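PDB 6CSJ: glycerol dehydrogenase from Bacillus coagulans, which probably oxidises glycerol and related polyols with NAD as cofactor, and in this doubly substituted form has acquired D-lactate dehydrogenase activity. Local coordinates for residues Ala23-Leu28 against Pro110-Pro115; Lys31-Ala36 against Glu83-Val88; Val275-Leu280 against Val353-Val358; Lys321-Ala326 against Thr344-Tyr349. The protein carries 2 engineered substitutions. All blocks are in the same frame, centred on the assembly; numbering follows the deposited sequence.

Contact 1 (Ala23-Leu28 against Pro110-Pro115); sequences AYTERL and PVIVAP
Leu28 and Thr25, on helix 23-28, meet Ile112 and Pro110 where the helix runs nearly antiparallel to strand 111-115, the two short axes inclined at 161° with a closest approach of 9.8 Å. This is a helix laid against one face of a parallel sheet, the layered α/β arrangement expected for the nucleotide-binding domain of an iron-containing alcohol dehydrogenase. Ile112 does most of the reaching. Its CG1 stands anti to the carbonyl carbon (chi1 -60°) and the chain then extends, which carries CD1 in among the helix residues. Thr25 CG2 meets that methyl at 3.8 Å, the two side chains crossing at about a right angle. From the next turn of the helix, Leu28 comes in with CD1, which rests 3.8 Å from Ile112 CG1 and is scarcely farther from CD1 of the same isoleucine. Leu28 CB, by contrast, sits against the proline ring, 4.1 Å from Pro110 CG. Tyr24 adds only its root, with CB 4.3 Å from Ile112 CD1; its ring leads away, and its OH is hydrogen-bonded to Glu17. Thr25 likewise divides its branches, since OG1 pairs with the hydroxyl of Tyr52 while the methyl serves the sheet. Val89 and Phe149, on the strands flanking 111-115, also touch Ile112. No hydrogen bond joins the two segments, and the 221 Å² they bury is lined by carbon, so the helix is held here by shape and exclusion of water, while the polar groups of Tyr24 and Thr25 are satisfied by other partners.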
loop_
_atom_site.group_PDB
_atom_site.type_symbol
_atom_site.label_atom_id
_atom_site.label_comp_id
_atom_site.label_asym_id
_atom_site.label_seq_id
_atom_site.Cartn_x
_atom_site.Cartn_y
_atom_site.Cartn_z
ATOM N N ALA A 23 22.147 7.079 11.718
ATOM C CA ALA A 23 23.097 6.225 10.988
ATOM C C ALA A 23 22.703 6.080 9.507
ATOM O O ALA A 23 23.580 6.079 8.631
ATOM C CB ALA A 23 23.216 4.862 11.648
ATOM N N TYR A 24 21.397 5.985 9.236
ATOM C CA TYR A 24 20.895 5.862 7.856
ATOM C C TYR A 24 20.933 7.195 7.081
ATOM O O TYR A 24 21.425 7.218 5.944
ATOM C CB TYR A 24 19.494 5.221 7.828
ATOM C CG TYR A 24 19.479 3.821 8.427
ATOM C CD1 TYR A 24 20.241 2.797 7.864
ATOM C CD2 TYR A 24 18.730 3.531 9.577
ATOM C CE1 TYR A 24 20.254 1.520 8.415
ATOM C CE2 TYR A 24 18.740 2.257 10.139
ATOM C CZ TYR A 24 19.518 1.259 9.561
ATOM O OH TYR A 24 19.524 -0.009 10.106
ATOM N N THR A 25 20.471 8.296 7.685
ATOM C CA THR A 25 20.540 9.606 7.006
ATOM C C THR A 25 21.981 10.031 6.715
ATOM O O THR A 25 22.246 10.587 5.648
ATOM C CB THR A 25 19.819 10.763 7.751
ATOM O OG1 THR A 25 20.474 11.056 8.992
ATOM C CG2 THR A 25 18.354 10.437 7.989
ATOM N N GLU A 26 22.896 9.747 7.641
ATOM C CA GLU A 26 24.342 10.012 7.454
ATOM C C GLU A 26 24.970 9.296 6.236
ATOM O O GLU A 26 25.923 9.806 5.666
ATOM C CB GLU A 26 25.136 9.693 8.742
ATOM C CG GLU A 26 24.891 10.613 9.947
ATOM C CD GLU A 26 25.234 12.079 9.727
ATOM O OE1 GLU A 26 26.018 12.402 8.801
ATOM O OE2 GLU A 26 24.683 12.909 10.485
ATOM N N ARG A 27 24.446 8.134 5.841
ATOM C CA ARG A 27 24.912 7.450 4.619
ATOM C C ARG A 27 24.552 8.191 3.325
ATOM O O ARG A 27 25.218 8.009 2.314
ATOM C CB ARG A 27 24.343 6.030 4.525
ATOM C CG ARG A 27 24.817 5.069 5.602
ATOM C CD ARG A 27 24.356 3.664 5.289
ATOM N NE ARG A 27 24.363 2.770 6.440
ATOM C CZ ARG A 27 24.054 1.466 6.386
ATOM N NH1 ARG A 27 23.709 0.884 5.232
ATOM N NH2 ARG A 27 24.088 0.727 7.495
ATOM N N LEU A 28 23.485 8.988 3.364
ATOM C CA LEU A 28 22.977 9.716 2.195
ATOM C C LEU A 28 23.336 11.193 2.168
ATOM O O LEU A 28 23.464 11.759 1.091
ATOM C CB LEU A 28 21.449 9.576 2.113
ATOM C CG LEU A 28 20.961 8.141 1.946
ATOM C CD1 LEU A 28 19.447 8.077 2.097
ATOM C CD2 LEU A 28 21.431 7.569 0.619
ATOM N N PRO A 110 18.016 12.644 -2.080
ATOM C CA PRO A 110 17.536 11.292 -1.745
ATOM C C PRO A 110 16.474 11.302 -0.636
ATOM O O PRO A 110 16.373 12.275 0.117
ATOM C CB PRO A 110 18.798 10.549 -1.311
ATOM C CG PRO A 110 19.799 11.618 -0.986
ATOM C CD PRO A 110 19.472 12.772 -1.882
ATOM N N VAL A 111 15.683 10.230 -0.571
ATOM C CA VAL A 111 14.510 10.147 0.299
ATOM C C VAL A 111 14.551 8.893 1.174
ATOM O O VAL A 111 14.977 7.823 0.723
ATOM C CB VAL A 111 13.218 10.092 -0.548
ATOM C CG1 VAL A 111 12.002 10.073 0.363
ATOM C CG2 VAL A 111 13.178 11.223 -1.547
ATOM N N ILE A 112 14.101 9.046 2.422
ATOM C CA ILE A 112 13.870 7.939 3.343
ATOM C C ILE A 112 12.406 7.995 3.748
ATOM O O ILE A 112 11.933 9.020 4.227
ATOM C CB ILE A 112 14.770 8.014 4.596
ATOM C CG1 ILE A 112 16.251 7.981 4.176
ATOM C CG2 ILE A 112 14.456 6.873 5.571
ATOM C CD1 ILE A 112 17.244 7.918 5.325
ATOM N N VAL A 113 11.689 6.890 3.550
ATOM C CA VAL A 113 10.313 6.772 4.022
ATOM C C VAL A 113 10.304 5.760 5.150
ATOM O O VAL A 113 10.915 4.696 5.045
ATOM C CB VAL A 113 9.303 6.426 2.893
ATOM C CG1 VAL A 113 9.289 7.540 1.851
ATOM C CG2 VAL A 113 9.605 5.101 2.213
ATOM N N ALA A 114 9.640 6.128 6.244
ATOM C CA ALA A 114 9.582 5.323 7.448
ATOM C C ALA A 114 8.132 5.233 7.909
ATOM O O ALA A 114 7.701 6.027 8.735
ATOM C CB ALA A 114 10.475 5.927 8.525
ATOM N N PRO A 115 7.367 4.264 7.365
ATOM C CA PRO A 115 5.965 4.131 7.761
ATOM C C PRO A 115 5.835 3.743 9.225
ATOM O O PRO A 115 6.665 2.987 9.738
ATOM C CB PRO A 115 5.423 3.008 6.870
ATOM C CG PRO A 115 6.436 2.803 5.806
ATOM C CD PRO A 115 7.753 3.247 6.370
#

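Contact 2 (Lys31-Ala36 against Glu83-Val88)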
loop_
_atom_site.group_PDB
_atom_site.type_symbol
_atom_site.label_atom_id
_atom_site.label_comp_id
_atom_site.label_asym_id
_atom_site.label_seq_id
_atom_site.Cartn_x
_atom_site.Cartn_y
_atom_site.Cartn_z
ATOM N N LYS A 31 22.834 16.554 6.307
ATOM C CA LYS A 31 21.752 17.301 6.952
ATOM C C LYS A 31 20.371 16.775 6.529
ATOM O O LYS A 31 19.960 16.942 5.383
ATOM C CB LYS A 31 21.901 18.788 6.598
ATOM C CG LYS A 31 20.860 19.728 7.195
ATOM C CD LYS A 31 21.067 19.928 8.682
ATOM C CE LYS A 31 19.903 20.698 9.304
ATOM N NZ LYS A 31 19.849 22.130 8.913
ATOM N N ALA A 32 19.664 16.161 7.473
ATOM C CA ALA A 32 18.355 15.563 7.223
ATOM C C ALA A 32 17.215 16.532 7.515
ATOM O O ALA A 32 17.267 17.305 8.472
ATOM C CB ALA A 32 18.183 14.306 8.056
ATOM N N PHE A 33 16.188 16.482 6.667
ATOM C CA PHE A 33 14.953 17.229 6.852
ATOM C C PHE A 33 13.854 16.189 7.124
ATOM O O PHE A 33 13.471 15.442 6.230
ATOM C CB PHE A 33 14.670 18.057 5.589
ATOM C CG PHE A 33 13.454 18.933 5.684
ATOM C CD1 PHE A 33 13.496 20.121 6.396
ATOM C CD2 PHE A 33 12.272 18.589 5.028
ATOM C CE1 PHE A 33 12.377 20.946 6.474
ATOM C CE2 PHE A 33 11.153 19.408 5.101
ATOM C CZ PHE A 33 11.201 20.584 5.828
ATOM N N ILE A 34 13.359 16.154 8.358
ATOM C CA ILE A 34 12.525 15.061 8.841
ATOM C C ILE A 34 11.074 15.525 9.003
ATOM O O ILE A 34 10.755 16.267 9.931
ATOM C CB ILE A 34 13.110 14.476 10.158
ATOM C CG1 ILE A 34 14.533 13.949 9.905
ATOM C CG2 ILE A 34 12.210 13.380 10.712
ATOM C CD1 ILE A 34 15.265 13.438 11.117
ATOM N N ILE A 35 10.209 15.072 8.095
ATOM C CA ILE A 35 8.815 15.494 8.030
ATOM C C ILE A 35 7.944 14.516 8.820
ATOM O O ILE A 35 8.038 13.314 8.629
ATOM C CB ILE A 35 8.327 15.552 6.562
ATOM C CG1 ILE A 35 9.205 16.495 5.737
ATOM C CG2 ILE A 35 6.878 16.013 6.475
ATOM C CD1 ILE A 35 9.036 16.324 4.235
ATOM N N ALA A 36 7.089 15.053 9.688
ATOM C CA ALA A 36 6.135 14.263 10.462
ATOM C C ALA A 36 4.983 15.140 10.953
ATOM O O ALA A 36 5.188 16.321 11.262
ATOM C CB ALA A 36 6.827 13.605 11.639
ATOM N N GLU A 83 17.106 25.396 5.111
ATOM C CA GLU A 83 17.936 24.691 6.110
ATOM C C GLU A 83 19.134 23.955 5.493
ATOM O O GLU A 83 19.876 23.296 6.211
ATOM C CB GLU A 83 17.077 23.705 6.910
ATOM C CG GLU A 83 15.922 24.357 7.667
ATOM C CD GLU A 83 14.897 23.346 8.164
ATOM O OE1 GLU A 83 15.261 22.170 8.375
ATOM O OE2 GLU A 83 13.721 23.723 8.351
ATOM N N GLU A 84 19.318 24.076 4.175
ATOM C CA GLU A 84 20.373 23.391 3.419
ATOM C C GLU A 84 20.380 21.863 3.572
ATOM O O GLU A 84 21.440 21.242 3.596
ATOM C CB GLU A 84 21.741 23.993 3.741
ATOM C CG GLU A 84 21.842 25.472 3.412
ATOM C CD GLU A 84 23.184 26.062 3.805
ATOM O OE1 GLU A 84 24.220 25.419 3.534
ATOM O OE2 GLU A 84 23.223 27.185 4.368
ATOM N N ALA A 85 19.190 21.269 3.636
ATOM C CA ALA A 85 19.049 19.813 3.750
ATOM C C ALA A 85 19.405 19.110 2.448
ATOM O O ALA A 85 18.999 19.551 1.372
ATOM C CB ALA A 85 17.637 19.452 4.169
ATOM N N ASP A 86 20.162 18.022 2.559
ATOM C CA ASP A 86 20.551 17.179 1.402
ATOM C C ASP A 86 20.001 15.728 1.475
ATOM O O ASP A 86 20.443 14.851 0.727
ATOM C CB ASP A 86 22.082 17.188 1.243
ATOM C CG ASP A 86 22.806 16.633 2.461
ATOM O OD1 ASP A 86 22.145 16.315 3.483
ATOM O OD2 ASP A 86 24.048 16.521 2.404
ATOM N N VAL A 87 19.056 15.490 2.389
ATOM C CA VAL A 87 18.283 14.237 2.438
ATOM C C VAL A 87 16.962 14.503 3.168
ATOM O O VAL A 87 16.930 15.230 4.165
ATOM C CB VAL A 87 19.084 13.067 3.089
ATOM C CG1 VAL A 87 19.570 13.419 4.490
ATOM C CG2 VAL A 87 18.264 11.786 3.126
ATOM N N VAL A 88 15.870 13.937 2.658
ATOM C CA VAL A 88 14.544 14.152 3.247
ATOM C C VAL A 88 14.008 12.838 3.822
ATOM O O VAL A 88 14.208 11.770 3.246
ATOM C CB VAL A 88 13.552 14.809 2.242
ATOM C CG1 VAL A 88 13.514 14.062 0.913
ATOM C CG2 VAL A 88 12.152 14.926 2.846
#
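Lys31 reaches Glu83 through a folded side chain: a bend at chi2 (73°) turns CD, and a second at chi4 (-71°) sets NZ 2.9 Å from Glu83 O, on a lone pair of that carbonyl. The acceptor lies just past the end of helix 70-82, whose chain leaves helical geometry at Glu84 in a Schellman motif, so the ammonium probably also offsets the negative end of the helix dipole. An alanine in place of Lys31 would probably leave Glu83 O without this donor and the nearby Glu83 carboxylate without a neighbouring positive charge. The backbone of Lys31 is gripped as well. Its N gives a hydrogen bond to Asp86 OD1 (2.9 Å), met on the syn side but tilted out of the carboxylate plane, while its O accepts from Asp86 N at 3.0 Å and, weakly, from Val87 N. Because Asp86 OD2 takes the N-H of Lys30, one carboxylate fixes two successive amides. Parallel strand pairing follows, with Phe33 N bonded to Val87 O at 2.9 Å. Glu83 brings its carboxylate to the edge of the Phe33 ring, OE1 lying 3.4 Å from CD1 with the two planes 54° apart, an approach consistent with weak attraction to the ring hydrogens. Phe33 CB rests on Ala85 CB at 3.6 Å, and Ile35 CD1 on Val88 CG2 at 3.7 Å. Strand 32-36 lies between strands 87-92 and 59-63; Leu76 and Met79 of helix 70-82 cover Phe33, whereas Ala32 and Val87 turn to the other face, against Thr25 and Leu28 of helix 21-28.

Contact 3 (Val275-Leu280 against Val353-Val358)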
loop_
_atom_site.group_PDB
_atom_site.type_symbol
_atom_site.label_atom_id
_atom_site.label_comp_id
_atom_site.label_asym_id
_atom_site.label_seq_id
_atom_site.Cartn_x
_atom_site.Cartn_y
_atom_site.Cartn_z
ATOM N N VAL A 275 -9.565 -3.791 -1.297
ATOM C CA VAL A 275 -8.776 -4.593 -2.234
ATOM C C VAL A 275 -8.996 -6.095 -1.990
ATOM O O VAL A 275 -9.023 -6.870 -2.947
ATOM C CB VAL A 275 -7.269 -4.210 -2.194
ATOM C CG1 VAL A 275 -6.395 -5.209 -2.945
ATOM C CG2 VAL A 275 -7.071 -2.828 -2.790
ATOM N N ALA A 276 -9.171 -6.501 -0.730
ATOM C CA ALA A 276 -9.457 -7.911 -0.411
ATOM C C ALA A 276 -10.719 -8.403 -1.114
ATOM O O ALA A 276 -10.725 -9.494 -1.685
ATOM C CB ALA A 276 -9.595 -8.117 1.090
ATOM N N PHE A 277 -11.779 -7.592 -1.066
ATOM C CA PHE A 277 -13.034 -7.935 -1.735
ATOM C C PHE A 277 -12.879 -7.874 -3.254
ATOM O O PHE A 277 -13.425 -8.716 -3.968
ATOM C CB PHE A 277 -14.195 -7.040 -1.307
ATOM C CG PHE A 277 -15.449 -7.304 -2.087
ATOM C CD1 PHE A 277 -16.254 -8.400 -1.786
ATOM C CD2 PHE A 277 -15.795 -6.492 -3.170
ATOM C CE1 PHE A 277 -17.396 -8.662 -2.532
ATOM C CE2 PHE A 277 -16.936 -6.759 -3.915
ATOM C CZ PHE A 277 -17.735 -7.833 -3.597
ATOM N N GLY A 278 -12.155 -6.866 -3.733
ATOM C CA GLY A 278 -11.787 -6.769 -5.146
ATOM C C GLY A 278 -11.021 -7.980 -5.661
ATOM O O GLY A 278 -11.158 -8.359 -6.820
ATOM N N THR A 279 -10.212 -8.583 -4.799
ATOM C CA THR A 279 -9.493 -9.803 -5.144
ATOM C C THR A 279 -10.474 -10.955 -5.372
ATOM O O THR A 279 -10.327 -11.705 -6.341
ATOM C CB THR A 279 -8.472 -10.177 -4.063
ATOM O OG1 THR A 279 -7.585 -9.070 -3.858
ATOM C CG2 THR A 279 -7.682 -11.417 -4.454
ATOM N N LEU A 280 -11.474 -11.074 -4.496
ATOM C CA LEU A 280 -12.490 -12.107 -4.637
ATOM C C LEU A 280 -13.237 -11.919 -5.961
ATOM O O LEU A 280 -13.427 -12.873 -6.699
ATOM C CB LEU A 280 -13.461 -12.098 -3.442
ATOM C CG LEU A 280 -14.590 -13.136 -3.449
ATOM C CD1 LEU A 280 -14.019 -14.545 -3.575
ATOM C CD2 LEU A 280 -15.449 -13.002 -2.201
ATOM N N VAL A 353 -21.210 -8.853 -8.078
ATOM C CA VAL A 353 -22.414 -9.357 -7.410
ATOM C C VAL A 353 -22.237 -10.840 -7.056
ATOM O O VAL A 353 -22.669 -11.286 -5.987
ATOM C CB VAL A 353 -23.682 -9.117 -8.260
ATOM C CG1 VAL A 353 -24.912 -9.795 -7.649
ATOM C CG2 VAL A 353 -23.921 -7.624 -8.401
ATOM N N THR A 354 -21.582 -11.588 -7.944
ATOM C CA THR A 354 -21.330 -13.006 -7.701
ATOM C C THR A 354 -20.266 -13.208 -6.609
ATOM O O THR A 354 -20.373 -14.145 -5.807
ATOM C CB THR A 354 -20.976 -13.744 -9.013
ATOM O OG1 THR A 354 -22.048 -13.558 -9.954
ATOM C CG2 THR A 354 -20.758 -15.243 -8.779
ATOM N N ALA A 355 -19.268 -12.326 -6.547
ATOM C CA ALA A 355 -18.312 -12.345 -5.433
ATOM C C ALA A 355 -19.027 -12.176 -4.090
ATOM O O ALA A 355 -18.746 -12.905 -3.129
ATOM C CB ALA A 355 -17.252 -11.268 -5.614
ATOM N N ASP A 356 -19.958 -11.221 -4.048
ATOM C CA ASP A 356 -20.825 -11.021 -2.886
ATOM C C ASP A 356 -21.650 -12.274 -2.556
ATOM O O ASP A 356 -21.732 -12.652 -1.388
ATOM C CB ASP A 356 -21.725 -9.786 -3.084
ATOM C CG ASP A 356 -22.697 -9.585 -1.946
ATOM O OD1 ASP A 356 -22.295 -9.055 -0.886
ATOM O OD2 ASP A 356 -23.870 -9.968 -2.108
ATOM N N SER A 357 -22.229 -12.926 -3.571
ATOM C CA SER A 357 -22.981 -14.184 -3.360
ATOM C C SER A 357 -22.077 -15.313 -2.846
ATOM O O SER A 357 -22.473 -16.039 -1.942
ATOM C CB SER A 357 -23.705 -14.648 -4.638
ATOM O OG SER A 357 -24.514 -13.626 -5.208
ATOM N N VAL A 358 -20.876 -15.454 -3.421
ATOM C CA VAL A 358 -19.899 -16.469 -2.979
ATOM C C VAL A 358 -19.478 -16.235 -1.518
ATOM O O VAL A 358 -19.397 -17.178 -0.731
ATOM C CB VAL A 358 -18.658 -16.522 -3.920
ATOM C CG1 VAL A 358 -17.509 -17.305 -3.308
ATOM C CG2 VAL A 358 -19.032 -17.149 -5.252
#
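On the helix that sends Phe277 and Leu280 against Ala355, the carbonyl oxygen of Val275 is gripped twice by one residue, Thr279 N and Thr279 OG1 each lying 2.8 Å from Val275 O. The two donors arrive from opposite faces of the carbonyl plane, the hydroxyl 36° out of it; its bond ties the threonine side chain to the preceding turn of its own helix. The contact itself is a helix-helix packing within the all-helical domain that follows the nucleotide-binding domain in this family. The short axes cross almost perpendicularly, at 99°, with a closest approach of 9.6 Å, and the two segments bury 209 Å² between them. Phe277 CG is anti to the backbone N (chi1 175°), and the ring beyond it reaches helix 353-358. Its edge meets the backbone there, CE1 lying 3.9 Å from Asp356 N, while CZ packs 4.0 Å from Ala355 CB. An alanine at Phe277 would probably open a gap beside Ala355 and leave Leu309, which the ring also touches, less firmly packed. Leu309 N is in turn hydrogen-bonded to Asp356 OD1, so the acid's polar end is held outside the patch. Ala355 CB meets both side chains, with Leu280 CG 3.9 Å away. Ile293 of helix 290-303 backs both Leu280 and Val358. The tightest approach is a methyl over the backbone, Leu280 CD2 at 3.4 Å from Ala355 O.

Contact 4 (Lys321-Ala326 against Thr344-Tyr349); sequences KLRKVA and TPDLVY
Arg323 crosses from helix 321-326 to Asp346 and Tyr349, in a helix-helix packing of the family's helical domain where the short axes cross at 117° and approach to 8.7 Å. Its CB leaves the helix to one side, and CG, anti to the carbonyl carbon, comes only loosely near the tyrosine ring; a bend at chi2 (-91°) then turns CD, and the rest of the chain lies beside the tyrosine. NE comes first, near the rim at Tyr349 CE1. CZ then sits over the middle of the ring, 4.0 Å from its centroid, and the guanidinium lies flat on it with the planes only 12° apart, a stacked cation-pi pair. At the tip the nitrogens part: NH1 makes a salt bridge with Asp346 OD1 (3.0 Å), which stands near the guanidinium plane at its edge, while NH2 lies over the ring, 3.7 Å from Tyr349 CE2, and forms a second salt bridge with Glu319. Face and edge are thus both used, and the two acids probably fix the rotation of the group above the ring. Leu322 packs on the same tyrosine, CB at 3.5 Å from CE1, and its backbone C lies in the ring plane at the edge. The chains come closest at Ala326 and Pro345, CA to CA 5.1 Å, and Ala326 CB also packs on Tyr349 CB. Thr344 is the N-cap of helix 345-365, its OG1 accepting from Leu347 N at 3.2 Å. In the first turn after that cap, Ala326 CB packs 3.4 Å from Pro345 O.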
loop_
_atom_site.group_PDB
_atom_site.type_symbol
_atom_site.label_atom_id
_atom_site.label_comp_id
_atom_site.label_asym_id
_atom_site.label_seq_id
_atom_site.Cartn_x
_atom_site.Cartn_y
_atom_site.Cartn_z
ATOM N N LYS A 321 -26.508 1.613 -8.651
ATOM C CA LYS A 321 -25.239 1.950 -8.011
ATOM C C LYS A 321 -24.128 0.975 -8.398
ATOM O O LYS A 321 -23.007 1.386 -8.726
ATOM C CB LYS A 321 -25.393 1.971 -6.487
ATOM C CG LYS A 321 -26.297 3.070 -5.947
ATOM C CD LYS A 321 -25.609 4.421 -5.844
ATOM C CE LYS A 321 -26.599 5.448 -5.346
ATOM N NZ LYS A 321 -27.195 5.120 -4.009
ATOM N N LEU A 322 -24.445 -0.320 -8.366
ATOM C CA LEU A 322 -23.465 -1.352 -8.713
ATOM C C LEU A 322 -23.048 -1.320 -10.180
ATOM O O LEU A 322 -21.903 -1.627 -10.486
ATOM C CB LEU A 322 -23.966 -2.739 -8.283
ATOM C CG LEU A 322 -23.941 -2.950 -6.762
ATOM C CD1 LEU A 322 -24.729 -4.179 -6.363
ATOM C CD2 LEU A 322 -22.515 -3.061 -6.260
ATOM N N ARG A 323 -23.954 -0.916 -11.076
ATOM C CA ARG A 323 -23.595 -0.644 -12.484
ATOM C C ARG A 323 -22.552 0.467 -12.576
ATOM O O ARG A 323 -21.604 0.367 -13.360
ATOM C CB ARG A 323 -24.812 -0.220 -13.320
ATOM C CG ARG A 323 -25.883 -1.273 -13.514
ATOM C CD ARG A 323 -25.691 -2.106 -14.755
ATOM N NE ARG A 323 -26.521 -3.313 -14.690
ATOM C CZ ARG A 323 -26.285 -4.460 -15.333
ATOM N NH1 ARG A 323 -25.220 -4.611 -16.131
ATOM N NH2 ARG A 323 -27.129 -5.474 -15.168
ATOM N N LYS A 324 -22.747 1.534 -11.798
ATOM C CA LYS A 324 -21.798 2.656 -11.783
ATOM C C LYS A 324 -20.423 2.207 -11.274
ATOM O O LYS A 324 -19.388 2.614 -11.834
ATOM C CB LYS A 324 -22.317 3.831 -10.951
ATOM C CG LYS A 324 -23.503 4.582 -11.537
ATOM C CD LYS A 324 -24.079 5.530 -10.477
ATOM C CE LYS A 324 -25.538 5.942 -10.730
ATOM N NZ LYS A 324 -25.605 6.861 -11.895
ATOM N N VAL A 325 -20.420 1.358 -10.239
ATOM C CA VAL A 325 -19.178 0.743 -9.743
ATOM C C VAL A 325 -18.446 0.007 -10.879
ATOM O O VAL A 325 -17.243 0.194 -11.078
ATOM C CB VAL A 325 -19.438 -0.236 -8.567
ATOM C CG1 VAL A 325 -18.178 -1.012 -8.205
ATOM C CG2 VAL A 325 -19.961 0.495 -7.332
ATOM N N ALA A 326 -19.186 -0.812 -11.619
ATOM C CA ALA A 326 -18.637 -1.560 -12.742
ATOM C C ALA A 326 -18.142 -0.662 -13.871
ATOM O O ALA A 326 -17.076 -0.915 -14.447
ATOM C CB ALA A 326 -19.677 -2.542 -13.273
ATOM N N THR A 344 -15.881 -6.235 -19.936
ATOM C CA THR A 344 -16.946 -5.253 -20.161
ATOM C C THR A 344 -17.596 -4.928 -18.822
ATOM O O THR A 344 -17.484 -5.720 -17.878
ATOM C CB THR A 344 -18.053 -5.803 -21.080
ATOM O OG1 THR A 344 -18.728 -6.877 -20.424
ATOM C CG2 THR A 344 -17.481 -6.319 -22.396
ATOM N N PRO A 345 -18.292 -3.785 -18.731
ATOM C CA PRO A 345 -19.022 -3.468 -17.500
ATOM C C PRO A 345 -20.007 -4.547 -17.028
ATOM O O PRO A 345 -20.095 -4.803 -15.823
ATOM C CB PRO A 345 -19.735 -2.159 -17.847
ATOM C CG PRO A 345 -18.862 -1.518 -18.876
ATOM C CD PRO A 345 -18.182 -2.610 -19.619
ATOM N N ASP A 346 -20.718 -5.178 -17.961
ATOM C CA ASP A 346 -21.617 -6.310 -17.639
ATOM C C ASP A 346 -20.882 -7.450 -16.958
ATOM O O ASP A 346 -21.378 -8.019 -16.006
ATOM C CB ASP A 346 -22.297 -6.868 -18.905
ATOM C CG ASP A 346 -23.470 -6.037 -19.377
ATOM O OD1 ASP A 346 -23.793 -5.004 -18.760
ATOM O OD2 ASP A 346 -24.081 -6.421 -20.388
ATOM N N LEU A 347 -19.698 -7.773 -17.472
ATOM C CA LEU A 347 -18.875 -8.870 -16.957
ATOM C C LEU A 347 -18.345 -8.544 -15.550
ATOM O O LEU A 347 -18.338 -9.414 -14.665
ATOM C CB LEU A 347 -17.728 -9.152 -17.926
ATOM C CG LEU A 347 -17.094 -10.538 -18.023
ATOM C CD1 LEU A 347 -18.082 -11.673 -18.279
ATOM C CD2 LEU A 347 -16.076 -10.497 -19.173
ATOM N N VAL A 348 -17.940 -7.287 -15.347
ATOM C CA VAL A 348 -17.458 -6.817 -14.042
ATOM C C VAL A 348 -18.609 -6.703 -13.023
ATOM O O VAL A 348 -18.439 -7.068 -11.856
ATOM C CB VAL A 348 -16.684 -5.484 -14.162
ATOM C CG1 VAL A 348 -16.262 -4.958 -12.785
ATOM C CG2 VAL A 348 -15.469 -5.673 -15.064
ATOM N N TYR A 349 -19.768 -6.209 -13.462
ATOM C CA TYR A 349 -20.989 -6.248 -12.650
ATOM C C TYR A 349 -21.283 -7.675 -12.165
ATOM O O TYR A 349 -21.548 -7.899 -10.966
ATOM C CB TYR A 349 -22.182 -5.713 -13.443
ATOM C CG TYR A 349 -23.477 -5.685 -12.653
ATOM C CD1 TYR A 349 -23.769 -4.642 -11.787
ATOM C CD2 TYR A 349 -24.411 -6.708 -12.785
ATOM C CE1 TYR A 349 -24.948 -4.622 -11.064
ATOM C CE2 TYR A 349 -25.595 -6.695 -12.068
ATOM C CZ TYR A 349 -25.864 -5.651 -11.211
ATOM O OH TYR A 349 -27.031 -5.658 -10.493
#

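In the fold
The four contacts form two pairs on opposite sides of the chain's centre. Contacts 1 and 2, centred 10 Å apart, share the parallel sheet: strands 111-115 and 87-92 are neighbours, joined by a probable hydrogen bond from Ile112 N to Val88 O (2.8 Å), and contact 2 nests inside the loop closed by contact 1. Contacts 3 and 4, centred 13 Å apart, both use helix 345-365 and meet where Val353 CG2 lies 4.1 Å from Leu322 CD1. Between the pairs, centres are 39 to 46 Å apart, with nearest atoms at least about 17 Å apart. In this family the active site lies in the cleft between the two domains, so the two pairs probably belong to different sides of it.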